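Local coordinates for uncharacterized protein (Bacteroides ovatus, PDB 4E6F), which is of unknown function but belongs to a family (DUF4468) whose domain has a TBP-like fold, at residues A[51-56]-A[95-100]. Sequence-based numbering, arbitrary orientation.
Sequences ERLKEN and VNYQIT. With EDO (1,2-ethanediol), chain E.
The flat groups here meet at steep angles rather than stacking. The amide of Asn56 stands nearly upright to the ring of Tyr97, with planes 86° apart, and the two side chains meet tip to tip. At the edge of the Arg52 guanidinium, in its plane, lies the amide carbon of Asn56. The Tyr97 ring also meets Phe158 of helix 149-169. The site lies in the TBP-like fold, where the C-terminal end of helix 38-54 packs on strand 90-104 of the antiparallel sheet.

Asn56 ND2 donates to Tyr97 OH over 3.0 Å, almost in its amide plane and fairly straight at 162°. ND2 is also hydrogen-bonded to Ser61 OG. Asn56 OD1 takes NH1 of Arg52 on a lone pair, 2.9 Å away. Arg52 and Tyr97 also share Glu79 OE2 on strand 72-85: Arg52 NH2 by a salt bridge, Tyr97 OH by a hydrogen bond. This carboxylate would probably stay ionised beside the guanidinium. An alanine in place of Asn56 would lose all three amide bonds and would probably leave Tyr97 OH and Arg52 NH1 less firmly oriented.

Beside this polar group lies an apolar one. Tyr97 CG sits in the crowded position between N and C (chi1 53°), and the ring reaches toward the helix. Leu53 CD2 lies 4.3 Å from Tyr97 CE1 and meets Ile99 CD1 tip to tip at 3.8 Å.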
# COMPACT_ATOMS: atom_id res chain seq x y z
N GLU A 51 -6.60 1.26 -13.98
CA GLU A 51 -7.56 0.20 -13.70
C GLU A 51 -7.65 -0.09 -12.20
O GLU A 51 -8.76 -0.28 -11.68
CB GLU A 51 -7.21 -1.07 -14.48
CG GLU A 51 -7.40 -0.94 -15.98
CD GLU A 51 -8.80 -0.59 -16.47
OE1 GLU A 51 -9.78 -1.14 -15.93
OE2 GLU A 51 -8.90 0.24 -17.40
N ARG A 52 -6.52 -0.11 -11.49
CA ARG A 52 -6.50 -0.38 -10.06
C ARG A 52 -7.29 0.68 -9.27
O ARG A 52 -8.00 0.34 -8.33
CB ARG A 52 -5.05 -0.50 -9.55
CG ARG A 52 -4.89 -0.64 -8.03
CD ARG A 52 -5.56 -1.92 -7.49
NE ARG A 52 -5.41 -2.03 -6.05
CZ ARG A 52 -6.12 -1.36 -5.16
NH1 ARG A 52 -7.09 -0.52 -5.56
NH2 ARG A 52 -5.87 -1.49 -3.86
N LEU A 53 -7.14 1.95 -9.65
CA LEU A 53 -7.87 2.99 -8.93
C LEU A 53 -9.34 3.04 -9.37
O LEU A 53 -10.20 3.34 -8.53
CB LEU A 53 -7.17 4.35 -9.08
CG LEU A 53 -5.78 4.38 -8.36
CD1 LEU A 53 -5.03 5.69 -8.63
CD2 LEU A 53 -5.92 4.21 -6.86
N LYS A 54 -9.65 2.71 -10.64
CA LYS A 54 -11.05 2.66 -11.08
C LYS A 54 -11.79 1.59 -10.29
O LYS A 54 -12.96 1.77 -9.98
CB LYS A 54 -11.16 2.39 -12.59
CG LYS A 54 -11.10 3.67 -13.40
CD LYS A 54 -10.96 3.43 -14.90
CE LYS A 54 -11.29 4.67 -15.71
NZ LYS A 54 -10.30 5.77 -15.52
N GLU A 55 -11.07 0.51 -9.89
CA GLU A 55 -11.68 -0.59 -9.12
C GLU A 55 -12.16 -0.14 -7.74
O GLU A 55 -13.06 -0.77 -7.19
CB GLU A 55 -10.71 -1.77 -8.99
CG GLU A 55 -10.66 -2.62 -10.25
CD GLU A 55 -9.46 -3.54 -10.41
OE1 GLU A 55 -8.68 -3.68 -9.44
OE2 GLU A 55 -9.27 -4.08 -11.52
N ASN A 56 -11.62 0.97 -7.20
CA ASN A 56 -12.08 1.52 -5.92
C ASN A 56 -13.51 2.06 -6.01
O ASN A 56 -14.19 2.18 -4.99
CB ASN A 56 -11.14 2.61 -5.43
CG ASN A 56 -9.76 2.13 -5.05
OD1 ASN A 56 -9.50 0.92 -4.99
ND2 ASN A 56 -8.85 3.07 -4.73
N VAL A 95 -9.38 4.23 4.34
CA VAL A 95 -7.97 4.55 4.19
C VAL A 95 -7.85 5.45 2.98
O VAL A 95 -8.54 5.22 1.99
CB VAL A 95 -7.03 3.30 4.09
CG1 VAL A 95 -7.32 2.46 2.84
CG2 VAL A 95 -5.55 3.70 4.14
N ASN A 96 -7.01 6.48 3.07
CA ASN A 96 -6.65 7.35 1.94
C ASN A 96 -5.18 7.23 1.77
O ASN A 96 -4.44 7.13 2.76
CB ASN A 96 -7.07 8.79 2.15
CG ASN A 96 -8.55 9.00 1.97
OD1 ASN A 96 -9.06 9.29 0.86
ND2 ASN A 96 -9.27 8.82 3.06
N TYR A 97 -4.72 7.20 0.52
CA TYR A 97 -3.29 7.00 0.29
C TYR A 97 -2.86 7.59 -1.05
O TYR A 97 -3.72 7.93 -1.86
CB TYR A 97 -2.96 5.47 0.31
CG TYR A 97 -3.82 4.65 -0.64
CD1 TYR A 97 -3.50 4.55 -2.00
CD2 TYR A 97 -5.01 4.07 -0.21
CE1 TYR A 97 -4.31 3.84 -2.89
CE2 TYR A 97 -5.82 3.33 -1.09
CZ TYR A 97 -5.46 3.22 -2.42
OH TYR A 97 -6.26 2.52 -3.30
N GLN A 98 -1.54 7.63 -1.30
CA GLN A 98 -1.02 8.00 -2.59
C GLN A 98 -0.16 6.85 -3.10
O GLN A 98 0.57 6.23 -2.31
CB GLN A 98 -0.19 9.29 -2.48
CG GLN A 98 0.44 9.71 -3.82
CD GLN A 98 1.06 11.09 -3.77
OE1 GLN A 98 0.47 12.03 -3.20
NE2 GLN A 98 2.24 11.23 -4.39
N ILE A 99 -0.30 6.53 -4.39
CA ILE A 99 0.57 5.54 -5.06
C ILE A 99 1.52 6.35 -5.91
O ILE A 99 1.06 7.14 -6.74
CB ILE A 99 -0.20 4.54 -5.96
CG1 ILE A 99 -1.41 3.94 -5.23
CG2 ILE A 99 0.77 3.43 -6.47
CD1 ILE A 99 -2.32 3.07 -6.18
N THR A 100 2.83 6.14 -5.76
CA THR A 100 3.84 6.87 -6.53
C THR A 100 4.68 5.84 -7.26
O THR A 100 5.27 4.97 -6.61
CB THR A 100 4.67 7.74 -5.62
OG1 THR A 100 3.79 8.68 -4.99
CG2 THR A 100 5.81 8.48 -6.38
C1 EDO E . -4.07 11.03 0.71
O1 EDO E . -2.93 10.35 0.20
C2 EDO E . -5.13 11.19 -0.41
O2 EDO E . -5.56 9.92 -0.91